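Local structure of lipoprotein signal peptidase (Staphylococcus aureus, 6RYO) at residues Ala119-Asn130 with Ala159-Ile170; Phe68-Asn77 with Gly138-Ile148. The protein cleaves signal peptides from bacterial prolipoproteins within the membrane as an aspartic peptidase, cutting just before the lipid-modified cysteine. All blocks are in the same frame, centred on the assembly; numbering follows the deposited sequence.

Contact 1. Residues Ala119-Asn130 with Ala159-Ile170; sequences AISLLFAGALGN and ADSSLTIGVILI. With OLC ((2R)-2,3-dihydroxypropyl (9Z)-octadec-9-enoate), chain B; OLC ((2R)-2,3-dihydroxypropyl (9Z)-octadec-9-enoate), chain E; OLC ((2R)-2,3-dihydroxypropyl (9Z)-octadec-9-enoate), chain C.
Two transmembrane helices of the signal peptidase II fold, 114-137 and 158-174, pack antiparallel here; the second carries the predicted catalytic residue Asp160. Over the short segments their axes approach to 7.3 Å at 154°, and such closeness rests on small residues: Gly126 lies opposite Ala159 with CA atoms 4.0 Å apart, while Gly166 faces Ala119. Packing is knobs-into-holes. Leu122 enters the hole formed by Ser162, Ile165, Gly166 and Leu169, its CD1 branch lying 3.7 Å from Leu169 CD1. Leu123 reaches back towards Gly166, with CD2 against that backbone and Val167. From the other helix Leu163 fits among Leu123, Gly126, Ala127 and Asn130; its CD2 comes to 3.2 Å from Leu123 O, a tight fit.

Two polar bonds join the helices. With its hydroxyl anti to the backbone N (chi1 176°), Ser162 swings OG across to donate to Leu122 O at 2.6 Å, and that carbonyl also accepts the helical N-H of Gly126. At the active-site end Asn130 ND2 donates to Asp160 OD1 over 3.0 Å. The bond lies close to the amide plane of Asn130 but meets the carboxylate from above its plane, the two planes being 51° apart. Lys49 binds Asn130 OD1, and the bound peptide takes up both ends of the pair: its backbone is hydrogen-bonded to Asn130 ND2, and one of its polar side chains to Asp160 OD2.

The chemistry therefore changes along the interface, from an apolar seam with a buried serine satisfied by a main-chain carbonyl to a polar end where Asn130, itself hydrogen-bonded to Lys49, probably helps to position the carboxylate of Asp160 beside the peptide.

Contact 2. Residues Phe68-Asn77 with Gly138-Ile148; sequences FLNITSHRNN and GEVVDFIDTNI. With OLC ((2R)-2,3-dihydroxypropyl (9Z)-octadec-9-enoate), chain B.
His74 and Asp142 form an antiparallel hydrogen-bonded pair, and their side chains run side by side from the same face of the sheet. The imidazole and carboxylate planes are only 17° apart, with Asp142 OD2 at the ring edge, 3.9 Å from His74 CD2: a nearly coplanar approach through carbon, not a hydrogen bond. Asn76, on that face too, crosses Asp142 obliquely with its amide 85° from the carboxylate; ND2 makes just a weak bond to OD2, at 3.4 Å, and is also hydrogen-bonded to a modified side chain of the bound peptide, while Asn76 OD1 is held by Gly78 N.

Arg75 and Val141 lie alongside each other on the reverse face, where CG2 of Val141 sits over one face of the guanidinium. The chain of Arg75 bends at chi2 (-57°), bringing NH1 back to Ser73 OG at 2.8 Å, nearly in the guanidinium plane, and to His74 O from above the carbonyl plane. Asp142 N reaches that oxygen from the opposite side.

A beta bulge shifts the register by one between Ile71 and His74. Within this irregular part, Thr72 OG1 donates to the anti lone pair of Asp145 OD2 over 2.8 Å, while Ile71 and Phe143 point the same way, CD1 of Ile71 at the ring edge.

The main chain of Asp142, a predicted catalytic residue, is thus held by reciprocal bonds with His74, and its side-chain OD1 is hydrogen-bonded to a polar side chain of the bound peptide; the strand pair presents this carboxylate to the ligand.

The two contacts interlock along the chain: helix 114-137 of contact 1 leads into strand 140-146 of contact 2, which is followed by helix 158-174 of contact 1. Their centres are about 17 Å apart, yet their edges meet at the active site. Asp160 OD2 lies 3.7 Å from Asp142 OD1, bringing together the two predicted catalytic aspartates of this peptidase A8 enzyme, with the bound peptide reaching both. Beside them Asn130 OD1 packs 3.3 Å from Val140 CG1. The helix pair thus supplies one carboxylate and the strand pair the other, and a monoolein molecule (OLC, chain B) touches both contacts.

Contact 1. Residues Ala119-Asn130 with Ala159-Ile170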
loop_
_atom_site.group_PDB
_atom_site.type_symbol
_atom_site.label_atom_id
_atom_site.label_comp_id
_atom_site.label_asym_id
_atom_site.label_seq_id
_atom_site.Cartn_x
_atom_site.Cartn_y
_atom_site.Cartn_z
ATOM N N ALA A 119 5.067 6.087 10.038
ATOM C CA ALA A 119 4.486 4.762 9.849
ATOM C C ALA A 119 3.011 4.852 9.477
ATOM O O ALA A 119 2.546 4.163 8.561
ATOM C CB ALA A 119 4.678 3.925 11.113
ATOM N N ILE A 120 2.256 5.694 10.188
ATOM C CA ILE A 120 0.845 5.890 9.865
ATOM C C ILE A 120 0.694 6.421 8.444
ATOM O O ILE A 120 -0.212 6.014 7.706
ATOM C CB ILE A 120 0.188 6.826 10.897
ATOM C CG1 ILE A 120 0.232 6.199 12.293
ATOM C CG2 ILE A 120 -1.243 7.143 10.502
ATOM C CD1 ILE A 120 -0.308 7.095 13.381
ATOM N N SER A 121 1.582 7.331 8.036
ATOM C CA SER A 121 1.558 7.839 6.667
ATOM C C SER A 121 1.778 6.717 5.662
ATOM O O SER A 121 1.082 6.636 4.641
ATOM C CB SER A 121 2.616 8.929 6.496
ATOM O OG SER A 121 2.425 9.967 7.441
ATOM N N LEU A 122 2.760 5.850 5.926
ATOM C CA LEU A 122 2.989 4.702 5.055
ATOM C C LEU A 122 1.769 3.792 5.014
ATOM O O LEU A 122 1.426 3.246 3.957
ATOM C CB LEU A 122 4.222 3.928 5.517
ATOM C CG LEU A 122 5.555 4.665 5.376
ATOM C CD1 LEU A 122 6.709 3.782 5.827
ATOM C CD2 LEU A 122 5.751 5.124 3.938
ATOM N N LEU A 123 1.110 3.604 6.161
ATOM C CA LEU A 123 -0.134 2.842 6.179
ATOM C C LEU A 123 -1.243 3.582 5.440
ATOM O O LEU A 123 -2.002 2.974 4.676
ATOM C CB LEU A 123 -0.554 2.554 7.620
ATOM C CG LEU A 123 0.397 1.738 8.500
ATOM C CD1 LEU A 123 -0.103 1.698 9.938
ATOM C CD2 LEU A 123 0.554 0.335 7.956
ATOM N N PHE A 124 -1.352 4.895 5.655
ATOM C CA PHE A 124 -2.401 5.671 5.001
ATOM C C PHE A 124 -2.197 5.701 3.490
ATOM O O PHE A 124 -3.143 5.486 2.724
ATOM C CB PHE A 124 -2.435 7.091 5.569
ATOM C CG PHE A 124 -3.652 7.883 5.164
ATOM C CD1 PHE A 124 -3.732 8.480 3.915
ATOM C CD2 PHE A 124 -4.710 8.042 6.043
ATOM C CE1 PHE A 124 -4.849 9.208 3.548
ATOM C CE2 PHE A 124 -5.828 8.770 5.683
ATOM C CZ PHE A 124 -5.898 9.354 4.434
ATOM N N ALA A 125 -0.967 5.975 3.047
ATOM C CA ALA A 125 -0.702 6.078 1.614
ATOM C C ALA A 125 -0.897 4.739 0.915
ATOM O O ALA A 125 -1.456 4.681 -0.187
ATOM C CB ALA A 125 0.715 6.601 1.380
ATOM N N GLY A 126 -0.438 3.650 1.538
ATOM C CA GLY A 126 -0.598 2.340 0.928
ATOM C C GLY A 126 -2.046 1.907 0.803
ATOM O O GLY A 126 -2.401 1.182 -0.130
ATOM N N ALA A 127 -2.900 2.338 1.736
ATOM C CA ALA A 127 -4.320 2.015 1.645
ATOM C C ALA A 127 -5.023 2.880 0.606
ATOM O O ALA A 127 -5.891 2.392 -0.127
ATOM C CB ALA A 127 -4.986 2.183 3.010
ATOM N N LEU A 128 -4.666 4.166 0.539
ATOM C CA LEU A 128 -5.296 5.075 -0.417
ATOM C C LEU A 128 -4.937 4.712 -1.855
ATOM O O LEU A 128 -5.780 4.812 -2.755
ATOM C CB LEU A 128 -4.891 6.518 -0.106
ATOM C CG LEU A 128 -5.513 7.614 -0.974
ATOM C CD1 LEU A 128 -7.031 7.473 -1.019
ATOM C CD2 LEU A 128 -5.117 8.983 -0.447
ATOM N N GLY A 129 -3.685 4.304 -2.092
ATOM C CA GLY A 129 -3.272 3.943 -3.440
ATOM C C GLY A 129 -4.101 2.813 -4.021
ATOM O O GLY A 129 -4.543 2.879 -5.173
ATOM N N ASN A 130 -4.318 1.753 -3.233
ATOM C CA ASN A 130 -5.204 0.680 -3.671
ATOM C C ASN A 130 -6.657 1.138 -3.710
ATOM O O ASN A 130 -7.437 0.660 -4.542
ATOM C CB ASN A 130 -5.059 -0.537 -2.756
ATOM C CG ASN A 130 -3.802 -1.335 -3.038
ATOM O OD1 ASN A 130 -3.291 -1.330 -4.156
ATOM N ND2 ASN A 130 -3.295 -2.024 -2.020
ATOM N N ALA A 159 1.674 0.252 -3.376
ATOM C CA ALA A 159 0.725 0.459 -2.284
ATOM C C ALA A 159 0.780 -0.685 -1.279
ATOM O O ALA A 159 0.676 -0.462 -0.066
ATOM C CB ALA A 159 -0.690 0.619 -2.838
ATOM N N ASP A 160 0.942 -1.918 -1.764
ATOM C CA ASP A 160 1.136 -3.046 -0.858
ATOM C C ASP A 160 2.457 -2.927 -0.105
ATOM O O ASP A 160 2.539 -3.280 1.079
ATOM C CB ASP A 160 1.076 -4.361 -1.634
ATOM C CG ASP A 160 -0.265 -4.586 -2.300
ATOM O OD1 ASP A 160 -1.297 -4.195 -1.715
ATOM O OD2 ASP A 160 -0.291 -5.152 -3.414
ATOM N N SER A 161 3.501 -2.429 -0.777
ATOM C CA SER A 161 4.811 -2.309 -0.141
ATOM C C SER A 161 4.795 -1.282 0.983
ATOM O O SER A 161 5.349 -1.527 2.063
ATOM C CB SER A 161 5.862 -1.941 -1.184
ATOM O OG SER A 161 5.824 -2.839 -2.279
ATOM N N SER A 162 4.178 -0.122 0.743
ATOM C CA SER A 162 4.104 0.907 1.775
ATOM C C SER A 162 3.332 0.414 2.994
ATOM O O SER A 162 3.708 0.704 4.137
ATOM C CB SER A 162 3.463 2.169 1.201
ATOM O OG SER A 162 3.300 3.162 2.197
ATOM N N LEU A 163 2.247 -0.329 2.768
ATOM C CA LEU A 163 1.488 -0.901 3.875
ATOM C C LEU A 163 2.340 -1.874 4.680
ATOM O O LEU A 163 2.392 -1.800 5.912
ATOM C CB LEU A 163 0.231 -1.593 3.344
ATOM C CG LEU A 163 -0.913 -0.690 2.880
ATOM C CD1 LEU A 163 -1.872 -1.448 1.979
ATOM C CD2 LEU A 163 -1.657 -0.129 4.074
ATOM N N THR A 164 3.025 -2.793 3.995
ATOM C CA THR A 164 3.847 -3.778 4.694
ATOM C C THR A 164 4.961 -3.109 5.489
ATOM O O THR A 164 5.217 -3.478 6.641
ATOM C CB THR A 164 4.427 -4.779 3.695
ATOM O OG1 THR A 164 3.363 -5.535 3.102
ATOM C CG2 THR A 164 5.403 -5.725 4.387
ATOM N N ILE A 165 5.634 -2.121 4.894
ATOM C CA ILE A 165 6.689 -1.403 5.605
ATOM C C ILE A 165 6.112 -0.663 6.805
ATOM O O ILE A 165 6.697 -0.664 7.896
ATOM C CB ILE A 165 7.425 -0.444 4.651
ATOM C CG1 ILE A 165 8.141 -1.227 3.548
ATOM C CG2 ILE A 165 8.412 0.422 5.421
ATOM C CD1 ILE A 165 8.793 -0.342 2.510
ATOM N N GLY A 166 4.958 -0.015 6.623
ATOM C CA GLY A 166 4.303 0.648 7.737
ATOM C C GLY A 166 3.926 -0.299 8.859
ATOM O O GLY A 166 3.946 0.082 10.031
ATOM N N VAL A 167 3.575 -1.541 8.521
ATOM C CA VAL A 167 3.282 -2.535 9.550
ATOM C C VAL A 167 4.564 -2.964 10.254
ATOM O O VAL A 167 4.582 -3.166 11.473
ATOM C CB VAL A 167 2.533 -3.734 8.938
ATOM C CG1 VAL A 167 2.400 -4.860 9.952
ATOM C CG2 VAL A 167 1.161 -3.305 8.445
ATOM N N ILE A 168 5.656 -3.106 9.501
ATOM C CA ILE A 168 6.937 -3.453 10.111
ATOM C C ILE A 168 7.362 -2.379 11.103
ATOM O O ILE A 168 7.851 -2.683 12.199
ATOM C CB ILE A 168 8.005 -3.677 9.022
ATOM C CG1 ILE A 168 7.656 -4.899 8.170
ATOM C CG2 ILE A 168 9.384 -3.832 9.646
ATOM C CD1 ILE A 168 8.611 -5.130 7.020
ATOM N N LEU A 169 7.171 -1.107 10.743
ATOM C CA LEU A 169 7.595 -0.020 11.620
ATOM C C LEU A 169 6.780 0.012 12.908
ATOM O O LEU A 169 7.340 0.212 13.992
ATOM C CB LEU A 169 7.493 1.315 10.885
ATOM C CG LEU A 169 8.393 1.475 9.657
ATOM C CD1 LEU A 169 8.235 2.866 9.054
ATOM C CD2 LEU A 169 9.846 1.202 10.018
ATOM N N ILE A 170 5.461 -0.177 12.815
ATOM C CA ILE A 170 4.645 -0.155 14.025
ATOM C C ILE A 170 4.909 -1.393 14.872
ATOM O O ILE A 170 4.857 -1.327 16.105
ATOM C CB ILE A 170 3.147 -0.003 13.686
ATOM C CG1 ILE A 170 2.605 -1.236 12.956
ATOM C CG2 ILE A 170 2.906 1.252 12.864
ATOM C CD1 ILE A 170 1.781 -2.159 13.836
HETATM C C10 OLC B . 9.800 -3.648 -0.824
HETATM C C9 OLC B . 9.071 -3.789 0.262
HETATM C C11 OLC B . 10.614 -4.823 -1.360
HETATM C C8 OLC B . 9.040 -5.133 0.988
HETATM C C24 OLC B . -1.213 -9.284 -3.640
HETATM C C12 OLC B . 10.698 -4.729 -2.882
HETATM C C7 OLC B . 7.615 -5.453 1.431
HETATM C C13 OLC B . 10.338 -6.081 -3.492
HETATM C C6 OLC B . 6.927 -6.296 0.359
HETATM C C14 OLC B . 11.217 -6.323 -4.717
HETATM C C5 OLC B . 5.525 -6.656 0.837
HETATM C C4 OLC B . 4.758 -7.369 -0.272
HETATM C C3 OLC B . 3.270 -7.345 0.065
HETATM C C2 OLC B . 2.588 -8.558 -0.563
HETATM C C21 OLC B . -1.079 -9.056 -1.153
HETATM C C1 OLC B . 1.075 -8.368 -0.527
HETATM C C22 OLC B . -1.867 -8.678 -2.403
HETATM O O19 OLC B . 0.579 -7.669 0.292
HETATM O O25 OLC B . -2.212 -9.704 -4.531
HETATM O O23 OLC B . -3.173 -9.162 -2.297
HETATM O O20 OLC B . 0.280 -9.020 -1.473
HETATM C C10 OLC E . -1.751 12.998 -5.663
HETATM C C9 OLC E . -1.987 12.493 -4.470
HETATM C C11 OLC E . -1.679 14.512 -5.851
HETATM C C8 OLC E . -2.193 13.421 -3.276
HETATM C C24 OLC E . -2.153 12.585 8.996
HETATM C C12 OLC E . -1.436 14.821 -7.325
HETATM C C7 OLC E . -2.827 12.633 -2.132
HETATM C C6 OLC E . -1.738 11.902 -1.350
HETATM C C5 OLC E . -2.209 11.706 0.087
HETATM C C4 OLC E . -2.397 13.074 0.742
HETATM C C3 OLC E . -3.234 12.929 2.011
HETATM C C2 OLC E . -2.580 11.907 2.939
HETATM C C21 OLC E . -2.762 11.852 6.704
HETATM C C1 OLC E . -2.950 12.209 4.389
HETATM C C22 OLC E . -1.617 11.974 7.704
HETATM O O19 OLC E . -3.819 12.979 4.632
HETATM O O25 OLC E . -2.533 13.912 8.758
HETATM O O23 OLC E . -1.092 10.703 7.962
HETATM O O20 OLC E . -2.250 11.583 5.430
HETATM C C18 OLC C . 9.535 -1.333 -4.597
HETATM C C10 OLC C . 8.192 3.524 1.808
HETATM C C9 OLC C . 9.014 4.306 2.478
HETATM C C17 OLC C . 8.873 -1.274 -3.224
HETATM C C11 OLC C . 7.638 3.965 0.455
HETATM C C8 OLC C . 9.426 5.665 1.914
HETATM C C24 OLC C . 14.811 12.285 10.297
HETATM C C16 OLC C . 9.744 -0.434 -2.295
HETATM C C12 OLC C . 7.115 2.747 -0.302
HETATM C C7 OLC C . 10.713 6.141 2.587
HETATM C C15 OLC C . 9.566 1.038 -2.656
HETATM C C13 OLC C . 8.298 1.862 -0.685
HETATM C C6 OLC C . 10.447 6.490 4.051
HETATM C C14 OLC C . 8.201 1.513 -2.167
HETATM C C5 OLC C . 10.200 7.990 4.192
HETATM C C4 OLC C . 11.506 8.705 4.534
HETATM C C3 OLC C . 11.435 9.234 5.966
HETATM C C2 OLC C . 11.872 10.698 5.994
HETATM C C21 OLC C . 13.814 12.195 8.013
HETATM C C1 OLC C . 11.770 11.230 7.421
HETATM C C22 OLC C . 14.268 13.120 9.139
HETATM O O19 OLC C . 11.116 10.654 8.223
HETATM O O25 OLC C . 14.817 13.062 11.461
HETATM O O23 OLC C . 15.266 13.981 8.666
HETATM O O20 OLC C . 12.450 12.398 7.786
#

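Contact 2. Residues Phe68-Asn77 with Gly138-Ile148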
loop_
_atom_site.group_PDB
_atom_site.type_symbol
_atom_site.label_atom_id
_atom_site.label_comp_id
_atom_site.label_asym_id
_atom_site.label_seq_id
_atom_site.Cartn_x
_atom_site.Cartn_y
_atom_site.Cartn_z
ATOM N N PHE A 68 15.124 -13.171 -10.361
ATOM C CA PHE A 68 14.642 -12.792 -9.028
ATOM C C PHE A 68 13.578 -11.702 -9.009
ATOM O O PHE A 68 12.832 -11.621 -8.027
ATOM C CB PHE A 68 15.807 -12.361 -8.126
ATOM C CG PHE A 68 16.797 -13.459 -7.873
ATOM C CD1 PHE A 68 16.607 -14.363 -6.841
ATOM C CD2 PHE A 68 17.910 -13.599 -8.678
ATOM C CE1 PHE A 68 17.512 -15.380 -6.615
ATOM C CE2 PHE A 68 18.818 -14.611 -8.461
ATOM C CZ PHE A 68 18.623 -15.506 -7.428
ATOM N N LEU A 69 13.472 -10.857 -10.028
ATOM C CA LEU A 69 12.431 -9.836 -10.062
ATOM C C LEU A 69 11.950 -9.672 -11.495
ATOM O O LEU A 69 12.741 -9.343 -12.386
ATOM C CB LEU A 69 12.931 -8.497 -9.492
ATOM C CG LEU A 69 11.922 -7.461 -8.976
ATOM C CD1 LEU A 69 12.627 -6.438 -8.092
ATOM C CD2 LEU A 69 11.168 -6.752 -10.095
ATOM N N ASN A 70 10.654 -9.889 -11.706
ATOM C CA ASN A 70 10.007 -9.629 -12.980
ATOM C C ASN A 70 8.867 -8.636 -12.789
ATOM O O ASN A 70 8.341 -8.468 -11.685
ATOM C CB ASN A 70 9.470 -10.922 -13.610
ATOM C CG ASN A 70 10.572 -11.856 -14.057
ATOM O OD1 ASN A 70 11.061 -11.750 -15.178
ATOM N ND2 ASN A 70 10.965 -12.784 -13.185
ATOM N N ILE A 71 8.507 -7.960 -13.876
ATOM C CA ILE A 71 7.324 -7.107 -13.917
ATOM C C ILE A 71 6.248 -7.892 -14.656
ATOM O O ILE A 71 6.225 -7.936 -15.889
ATOM C CB ILE A 71 7.606 -5.760 -14.584
ATOM C CG1 ILE A 71 8.694 -5.002 -13.823
ATOM C CG2 ILE A 71 6.338 -4.932 -14.646
ATOM C CD1 ILE A 71 8.356 -4.727 -12.372
ATOM N N THR A 72 5.348 -8.508 -13.899
ATOM C CA THR A 72 4.305 -9.365 -14.446
ATOM C C THR A 72 2.967 -8.655 -14.279
ATOM O O THR A 72 2.507 -8.444 -13.152
ATOM C CB THR A 72 4.306 -10.726 -13.755
ATOM O OG1 THR A 72 5.586 -11.350 -13.929
ATOM C CG2 THR A 72 3.237 -11.618 -14.350
ATOM N N SER A 73 2.355 -8.280 -15.400
ATOM C CA SER A 73 1.097 -7.544 -15.368
ATOM C C SER A 73 -0.016 -8.436 -14.833
ATOM O O SER A 73 -0.298 -9.499 -15.398
ATOM C CB SER A 73 0.753 -7.029 -16.764
ATOM O OG SER A 73 -0.407 -6.214 -16.736
ATOM N N HIS A 74 -0.641 -8.009 -13.737
ATOM C CA HIS A 74 -1.737 -8.742 -13.122
ATOM C C HIS A 74 -2.778 -7.750 -12.622
ATOM O O HIS A 74 -2.480 -6.580 -12.371
ATOM C CB HIS A 74 -1.243 -9.629 -11.967
ATOM C CG HIS A 74 -2.338 -10.358 -11.248
ATOM N ND1 HIS A 74 -3.050 -11.387 -11.826
ATOM C CD2 HIS A 74 -2.850 -10.199 -10.005
ATOM C CE1 HIS A 74 -3.949 -11.836 -10.967
ATOM N NE2 HIS A 74 -3.847 -11.131 -9.854
ATOM N N ARG A 75 -4.010 -8.234 -12.477
ATOM C CA ARG A 75 -5.094 -7.469 -11.877
ATOM C C ARG A 75 -5.688 -8.277 -10.734
ATOM O O ARG A 75 -5.868 -9.493 -10.853
ATOM C CB ARG A 75 -6.184 -7.126 -12.904
ATOM C CG ARG A 75 -5.687 -6.367 -14.128
ATOM C CD ARG A 75 -4.988 -5.075 -13.738
ATOM N NE ARG A 75 -4.630 -4.272 -14.905
ATOM C CZ ARG A 75 -3.511 -4.423 -15.607
ATOM N NH1 ARG A 75 -2.632 -5.356 -15.270
ATOM N NH2 ARG A 75 -3.274 -3.643 -16.652
ATOM N N ASN A 76 -5.987 -7.605 -9.626
ATOM C CA ASN A 76 -6.505 -8.257 -8.429
ATOM C C ASN A 76 -7.891 -7.715 -8.113
ATOM O O ASN A 76 -8.073 -6.498 -7.995
ATOM C CB ASN A 76 -5.567 -8.047 -7.235
ATOM C CG ASN A 76 -5.747 -9.102 -6.159
ATOM O OD1 ASN A 76 -6.845 -9.624 -5.959
ATOM N ND2 ASN A 76 -4.662 -9.425 -5.459
ATOM N N ASN A 77 -8.862 -8.619 -7.979
ATOM C CA ASN A 77 -10.233 -8.260 -7.632
ATOM C C ASN A 77 -10.750 -9.129 -6.492
ATOM O O ASN A 77 -11.958 -9.349 -6.366
ATOM C CB ASN A 77 -11.151 -8.366 -8.848
ATOM C CG ASN A 77 -11.153 -9.753 -9.458
ATOM O OD1 ASN A 77 -10.254 -10.555 -9.204
ATOM N ND2 ASN A 77 -12.159 -10.039 -10.276
ATOM N N GLY A 138 -12.601 -1.001 -10.093
ATOM C CA GLY A 138 -13.053 -2.233 -9.478
ATOM C C GLY A 138 -12.001 -3.311 -9.384
ATOM O O GLY A 138 -12.333 -4.459 -9.082
ATOM N N GLU A 139 -10.738 -2.976 -9.639
ATOM C CA GLU A 139 -9.634 -3.921 -9.575
ATOM C C GLU A 139 -8.419 -3.196 -9.016
ATOM O O GLU A 139 -8.472 -2.000 -8.713
ATOM C CB GLU A 139 -9.328 -4.521 -10.953
ATOM C CG GLU A 139 -10.422 -5.406 -11.510
ATOM C CD GLU A 139 -10.181 -5.790 -12.953
ATOM O OE1 GLU A 139 -9.277 -5.205 -13.587
ATOM O OE2 GLU A 139 -10.902 -6.680 -13.449
ATOM N N VAL A 140 -7.315 -3.925 -8.874
ATOM C CA VAL A 140 -6.053 -3.367 -8.408
ATOM C C VAL A 140 -4.949 -3.846 -9.338
ATOM O O VAL A 140 -4.852 -5.046 -9.622
ATOM C CB VAL A 140 -5.748 -3.769 -6.952
ATOM C CG1 VAL A 140 -4.351 -3.323 -6.558
ATOM C CG2 VAL A 140 -6.774 -3.167 -6.006
ATOM N N VAL A 141 -4.122 -2.917 -9.808
ATOM C CA VAL A 141 -3.011 -3.254 -10.694
ATOM C C VAL A 141 -1.869 -3.819 -9.859
ATOM O O VAL A 141 -1.356 -3.151 -8.956
ATOM C CB VAL A 141 -2.551 -2.031 -11.499
ATOM C CG1 VAL A 141 -1.237 -2.327 -12.224
ATOM C CG2 VAL A 141 -3.626 -1.625 -12.487
ATOM N N ASP A 142 -1.474 -5.053 -10.157
ATOM C CA ASP A 142 -0.348 -5.708 -9.507
ATOM C C ASP A 142 0.703 -6.036 -10.555
ATOM O O ASP A 142 0.382 -6.623 -11.595
ATOM C CB ASP A 142 -0.791 -6.979 -8.788
ATOM C CG ASP A 142 -1.630 -6.694 -7.563
ATOM O OD1 ASP A 142 -1.440 -5.628 -6.938
ATOM O OD2 ASP A 142 -2.476 -7.544 -7.216
ATOM N N PHE A 143 1.954 -5.654 -10.288
ATOM C CA PHE A 143 3.025 -5.884 -11.257
ATOM C C PHE A 143 4.328 -6.407 -10.670
ATOM O O PHE A 143 5.161 -6.897 -11.439
ATOM C CB PHE A 143 3.320 -4.598 -12.040
ATOM C CG PHE A 143 3.645 -3.417 -11.168
ATOM C CD1 PHE A 143 2.639 -2.601 -10.677
ATOM C CD2 PHE A 143 4.959 -3.117 -10.848
ATOM C CE1 PHE A 143 2.935 -1.514 -9.878
ATOM C CE2 PHE A 143 5.261 -2.029 -10.048
ATOM C CZ PHE A 143 4.247 -1.227 -9.563
ATOM N N ILE A 144 4.552 -6.337 -9.360
ATOM C CA ILE A 144 5.823 -6.768 -8.784
ATOM C C ILE A 144 5.786 -8.276 -8.569
ATOM O O ILE A 144 4.975 -8.784 -7.787
ATOM C CB ILE A 144 6.121 -6.027 -7.473
ATOM C CG1 ILE A 144 6.312 -4.532 -7.739
ATOM C CG2 ILE A 144 7.353 -6.607 -6.804
ATOM C CD1 ILE A 144 6.634 -3.727 -6.498
ATOM N N ASP A 145 6.678 -8.990 -9.253
ATOM C CA ASP A 145 6.717 -10.448 -9.249
ATOM C C ASP A 145 8.138 -10.886 -8.925
ATOM O O ASP A 145 9.031 -10.778 -9.771
ATOM C CB ASP A 145 6.265 -11.005 -10.600
ATOM C CG ASP A 145 6.198 -12.520 -10.619
ATOM O OD1 ASP A 145 6.328 -13.147 -9.546
ATOM O OD2 ASP A 145 6.012 -13.088 -11.716
ATOM N N THR A 146 8.350 -11.384 -7.708
ATOM C CA THR A 146 9.677 -11.763 -7.245
ATOM C C THR A 146 9.657 -13.194 -6.723
ATOM O O THR A 146 8.599 -13.796 -6.524
ATOM C CB THR A 146 10.187 -10.816 -6.147
ATOM O OG1 THR A 146 9.593 -11.170 -4.892
ATOM C CG2 THR A 146 9.840 -9.364 -6.472
ATOM N N ASN A 147 10.856 -13.737 -6.514
ATOM C CA ASN A 147 11.051 -15.035 -5.879
ATOM C C ASN A 147 11.962 -14.904 -4.662
ATOM O O ASN A 147 12.641 -15.857 -4.270
ATOM C CB ASN A 147 11.613 -16.050 -6.876
ATOM C CG ASN A 147 11.429 -17.489 -6.419
ATOM O OD1 ASN A 147 10.608 -17.776 -5.547
ATOM N ND2 ASN A 147 12.194 -18.399 -7.011
ATOM N N ILE A 148 11.989 -13.714 -4.061
ATOM C CA ILE A 148 12.828 -13.488 -2.890
ATOM C C ILE A 148 12.169 -14.042 -1.632
ATOM O O ILE A 148 12.858 -14.518 -0.723
ATOM C CB ILE A 148 13.144 -11.990 -2.745
ATOM C CG1 ILE A 148 13.720 -11.437 -4.050
ATOM C CG2 ILE A 148 14.116 -11.753 -1.599
ATOM C CD1 ILE A 148 15.011 -12.101 -4.477
HETATM C C10 OLC B . 9.800 -3.648 -0.824
HETATM C C9 OLC B . 9.071 -3.789 0.262
HETATM C C11 OLC B . 10.614 -4.823 -1.360
HETATM C C8 OLC B . 9.040 -5.133 0.988
HETATM C C24 OLC B . -1.213 -9.284 -3.640
HETATM C C12 OLC B . 10.698 -4.729 -2.882
HETATM C C7 OLC B . 7.615 -5.453 1.431
HETATM C C13 OLC B . 10.338 -6.081 -3.492
HETATM C C6 OLC B . 6.927 -6.296 0.359
HETATM C C14 OLC B . 11.217 -6.323 -4.717
HETATM C C5 OLC B . 5.525 -6.656 0.837
HETATM C C4 OLC B . 4.758 -7.369 -0.272
HETATM C C3 OLC B . 3.270 -7.345 0.065
HETATM C C2 OLC B . 2.588 -8.558 -0.563
HETATM C C21 OLC B . -1.079 -9.056 -1.153
HETATM C C1 OLC B . 1.075 -8.368 -0.527
HETATM C C22 OLC B . -1.867 -8.678 -2.403
HETATM O O19 OLC B . 0.579 -7.669 0.292
HETATM O O25 OLC B . -2.212 -9.704 -4.531
HETATM O O23 OLC B . -3.173 -9.162 -2.297
HETATM O O20 OLC B . 0.280 -9.020 -1.473
#